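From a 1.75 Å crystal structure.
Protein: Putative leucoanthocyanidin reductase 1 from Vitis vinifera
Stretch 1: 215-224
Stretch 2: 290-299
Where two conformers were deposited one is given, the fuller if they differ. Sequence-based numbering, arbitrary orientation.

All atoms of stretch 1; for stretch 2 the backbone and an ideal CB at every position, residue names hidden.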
# COMPACT_ATOMS: atom_id res chain seq x y z
N LEU A 215 -8.01 -8.59 -13.60
CA LEU A 215 -7.90 -9.99 -13.24
C LEU A 215 -6.54 -10.58 -13.56
O LEU A 215 -6.10 -10.60 -14.72
CB LEU A 215 -8.99 -10.77 -13.95
CG LEU A 215 -8.96 -12.28 -13.81
CD1 LEU A 215 -9.13 -12.68 -12.34
CD2 LEU A 215 -10.08 -12.89 -14.73
N ASN A 216 -5.87 -11.13 -12.54
CA ASN A 216 -4.56 -11.70 -12.71
C ASN A 216 -3.52 -10.70 -13.27
O ASN A 216 -2.58 -11.06 -14.00
CB ASN A 216 -4.65 -12.98 -13.52
CG ASN A 216 -5.58 -13.99 -12.90
OD1 ASN A 216 -5.80 -14.00 -11.69
ND2 ASN A 216 -6.10 -14.89 -13.71
N LYS A 217 -3.66 -9.46 -12.81
CA LYS A 217 -2.82 -8.34 -13.23
C LYS A 217 -2.17 -7.62 -12.09
O LYS A 217 -2.68 -7.60 -10.98
CB LYS A 217 -3.58 -7.26 -13.98
CG LYS A 217 -4.40 -7.69 -15.14
CD LYS A 217 -3.56 -8.21 -16.24
CE LYS A 217 -4.41 -8.40 -17.53
NZ LYS A 217 -4.77 -9.83 -17.68
N SER A 218 -1.06 -6.98 -12.43
CA SER A 218 -0.46 -5.93 -11.57
C SER A 218 -1.05 -4.58 -11.96
O SER A 218 -1.03 -4.22 -13.17
CB SER A 218 1.05 -5.92 -11.74
OG SER A 218 1.62 -7.13 -11.25
N VAL A 219 -1.59 -3.86 -10.96
CA VAL A 219 -2.20 -2.55 -11.17
C VAL A 219 -1.24 -1.47 -10.64
O VAL A 219 -0.96 -1.37 -9.42
CB VAL A 219 -3.54 -2.42 -10.47
CG1 VAL A 219 -4.12 -1.05 -10.75
CG2 VAL A 219 -4.50 -3.54 -10.95
N HIS A 220 -0.76 -0.64 -11.56
CA HIS A 220 0.26 0.37 -11.25
C HIS A 220 -0.41 1.73 -11.12
O HIS A 220 -1.25 2.09 -11.95
CB HIS A 220 1.35 0.39 -12.31
CG HIS A 220 1.99 -0.96 -12.52
ND1 HIS A 220 3.01 -1.42 -11.71
CD2 HIS A 220 1.70 -1.96 -13.38
CE1 HIS A 220 3.34 -2.65 -12.09
NE2 HIS A 220 2.59 -2.99 -13.13
N PHE A 221 -0.05 2.50 -10.08
CA PHE A 221 -0.62 3.82 -9.91
C PHE A 221 0.36 4.86 -10.43
O PHE A 221 1.32 5.20 -9.73
CB PHE A 221 -0.99 4.13 -8.46
CG PHE A 221 -2.21 3.41 -7.91
CD1 PHE A 221 -2.36 2.03 -8.05
CD2 PHE A 221 -3.14 4.11 -7.14
CE1 PHE A 221 -3.48 1.39 -7.53
CE2 PHE A 221 -4.26 3.45 -6.56
CZ PHE A 221 -4.41 2.09 -6.77
N ARG A 222 0.10 5.42 -11.60
CA ARG A 222 0.99 6.42 -12.18
C ARG A 222 0.27 7.70 -12.56
O ARG A 222 0.28 8.10 -13.75
CB ARG A 222 1.71 5.86 -13.38
CG ARG A 222 2.55 4.66 -13.10
CD ARG A 222 3.47 4.37 -14.26
NE ARG A 222 4.55 3.44 -13.89
CZ ARG A 222 5.50 3.01 -14.74
NH1 ARG A 222 5.46 3.32 -16.03
NH2 ARG A 222 6.47 2.21 -14.31
N PRO A 223 -0.33 8.38 -11.55
CA PRO A 223 -0.95 9.66 -11.84
C PRO A 223 0.09 10.70 -12.30
O PRO A 223 1.01 11.10 -11.54
CB PRO A 223 -1.61 10.05 -10.50
CG PRO A 223 -0.71 9.41 -9.47
CD PRO A 223 -0.44 8.06 -10.12
N SER A 224 -0.03 11.13 -13.55
CA SER A 224 0.98 11.98 -14.16
C SER A 224 1.21 13.31 -13.40
O SER A 224 2.31 13.83 -13.38
CB SER A 224 0.67 12.24 -15.66
OG SER A 224 -0.55 12.98 -15.79
N UNK A 290 1.07 -7.15 -21.36
CA UNK A 290 -0.26 -7.73 -21.15
C UNK A 290 -0.62 -8.09 -19.72
O UNK A 290 -1.78 -8.32 -19.46
CB UNK A 290 -0.39 -8.99 -22.00
N UNK A 291 0.34 -8.14 -18.79
CA UNK A 291 0.02 -8.44 -17.40
C UNK A 291 0.01 -7.22 -16.49
O UNK A 291 -0.16 -7.35 -15.29
CB UNK A 291 1.02 -9.46 -16.86
N UNK A 292 0.23 -6.02 -17.06
CA UNK A 292 0.32 -4.77 -16.29
C UNK A 292 -0.77 -3.82 -16.77
O UNK A 292 -0.99 -3.71 -17.97
CB UNK A 292 1.70 -4.13 -16.43
N UNK A 293 -1.49 -3.18 -15.84
CA UNK A 293 -2.44 -2.13 -16.20
C UNK A 293 -2.14 -0.90 -15.35
O UNK A 293 -1.48 -1.01 -14.29
CB UNK A 293 -3.88 -2.59 -16.00
N UNK A 294 -2.63 0.26 -15.79
CA UNK A 294 -2.36 1.51 -15.03
C UNK A 294 -3.68 2.19 -14.64
O UNK A 294 -4.59 2.33 -15.45
CB UNK A 294 -1.50 2.47 -15.85
N UNK A 295 -3.77 2.60 -13.38
CA UNK A 295 -4.99 3.14 -12.81
C UNK A 295 -5.66 4.27 -13.57
O UNK A 295 -6.87 4.25 -13.77
CB UNK A 295 -4.69 3.63 -11.39
N UNK A 296 -4.88 5.28 -13.99
CA UNK A 296 -5.44 6.42 -14.66
C UNK A 296 -6.00 6.10 -16.06
O UNK A 296 -6.88 6.78 -16.52
CB UNK A 296 -4.37 7.51 -14.76
N UNK A 297 -5.50 5.06 -16.71
CA UNK A 297 -6.08 4.65 -18.00
C UNK A 297 -7.25 3.67 -17.81
O UNK A 297 -8.16 3.63 -18.65
CB UNK A 297 -5.00 4.01 -18.88
N UNK A 298 -7.27 2.93 -16.71
CA UNK A 298 -8.44 2.12 -16.34
C UNK A 298 -9.65 2.99 -16.06
O UNK A 298 -10.77 2.60 -16.41
CB UNK A 298 -8.13 1.26 -15.11
N UNK A 299 -9.44 4.13 -15.39
CA UNK A 299 -10.55 4.92 -14.84
C UNK A 299 -10.39 6.36 -15.31
O UNK A 299 -10.00 7.24 -14.58
CB UNK A 299 -10.59 4.85 -13.31

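At position 290 CA-to-CB points away and nothing of stretch 1 lies near the ideal CB; with phi at -71°, almost any residue fits, proline included. It is Pro290, whose O lies 3.3 Å from Lys217 CE.

Position 291 projects sideways, its CB 4.8 Å from Lys217 CD and 4.9 Å from Asn216 O. A long polar chain could follow the lysine or seek a shared water. Glu291 takes the second course: water 1 donates to Glu291 OE1 (2.7 Å) and to Asn216 O (2.8 Å).

Position 292 pairs with Ser218, and its CB sits 3.6 Å from His220 NE2. An imidazole nitrogen so close invites a short acceptor, aspartate or asparagine. Asp292 answers: at chi1 m, its OD1 accepts from His220 NE2 at 2.9 Å, almost linearly.

Position 293 turns to the other face, beside Val219. N of position 293 donates to Ser218 O (2.9 Å) and its O accepts from His220 N (2.8 Å). Extended angles and an apolar neighbour suit valine, isoleucine or threonine; Val293 sets its CG2 3.8 Å from Val219 CG2.

Position 294 returns to the histidine side, and a helix begins just after it. The N-H of Arg222 lies ahead, so the site asks for an acceptor: serine, threonine, aspartate or asparagine might cap, but reaching across as well favours length. Glu294 does both: Glu294 OE2 accepts from Arg222 N (2.9 Å) and from N of position 296 (3.0 Å).

Position 295 points toward stretch 1, its CB 4.3 Å from Phe221 CG and 4.8 Å from Val219 CG1. A compact apolar residue is indicated. Val295 lays CG2 over the Phe221 face, 3.4 Å from the ring centroid; Val295 N donates to His220 O (2.9 Å), the last rung of the pairing.

Position 296 faces Arg222 O and Pro223 CA, so a small side chain with both apolar and polar character fits. Thr296 puts CG2 3.8 Å from Pro223 CA. Thr296 OG1 donates to Glu294 OE1 in a short 2.5 Å bond and receives one from water 3 (3.0 Å), which accepts from Ser224 N (2.9 Å).

Position 297 is out of reach and permissive; Thr297 N adds a weak bond to Glu294 OE1 (3.3 Å). Position 298 turns toward stretch 1 from farther off, suiting a longer apolar chain: Leu298 CD1 reaches Val219 CG1 at 4.2 Å. Position 299, the first past the helix, has nothing of stretch 1 within 5.5 Å of its CB, so many residues would do; Tyr299 makes no contact with stretch 1, its OH bonding elsewhere in the structure.

Stretch 2 290-299: PEDVEVTTLY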
# COMPACT_ATOMS: atom_id res chain seq x y z
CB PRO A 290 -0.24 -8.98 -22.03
CG PRO A 290 1.15 -9.37 -22.12
CD PRO A 290 2.00 -8.11 -21.97
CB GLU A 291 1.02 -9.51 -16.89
CG GLU A 291 0.99 -10.81 -17.71
CD GLU A 291 1.60 -11.99 -16.97
OE1 GLU A 291 1.11 -12.35 -15.88
OE2 GLU A 291 2.58 -12.58 -17.48
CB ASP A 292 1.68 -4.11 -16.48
CG ASP A 292 2.81 -4.99 -16.05
OD1 ASP A 292 2.90 -5.25 -14.85
OD2 ASP A 292 3.62 -5.38 -16.93
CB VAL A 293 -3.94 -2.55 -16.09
CG1 VAL A 293 -4.32 -3.57 -17.21
CG2 VAL A 293 -4.28 -3.16 -14.71
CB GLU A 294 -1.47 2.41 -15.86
CG GLU A 294 -0.81 3.53 -15.08
CD GLU A 294 -1.73 4.73 -14.87
OE1 GLU A 294 -2.35 5.22 -15.84
OE2 GLU A 294 -1.87 5.16 -13.71
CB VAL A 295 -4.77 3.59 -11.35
CG1 VAL A 295 -6.11 4.07 -10.73
CG2 VAL A 295 -4.20 2.51 -10.60
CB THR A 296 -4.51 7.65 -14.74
OG1 THR A 296 -3.51 7.45 -15.72
CG2 THR A 296 -3.90 7.93 -13.42
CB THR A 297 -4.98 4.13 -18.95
OG1 THR A 297 -4.41 2.95 -18.46
CG2 THR A 297 -3.87 5.17 -19.10
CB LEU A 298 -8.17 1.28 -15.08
CG LEU A 298 -7.20 0.11 -15.26
CD1 LEU A 298 -6.80 -0.45 -13.87
CD2 LEU A 298 -7.83 -1.01 -16.17
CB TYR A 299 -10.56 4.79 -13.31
CG TYR A 299 -10.61 3.33 -12.88
CD1 TYR A 299 -11.72 2.53 -13.24
CD2 TYR A 299 -9.60 2.77 -12.16
CE1 TYR A 299 -11.77 1.21 -12.88
CE2 TYR A 299 -9.63 1.45 -11.80
CZ TYR A 299 -10.71 0.67 -12.16
OH TYR A 299 -10.70 -0.64 -11.81
O HOH W 1 0.18 -11.10 -13.72
O HOH W 2 1.56 -9.16 -13.05
O HOH W 3 -2.06 10.11 -15.38
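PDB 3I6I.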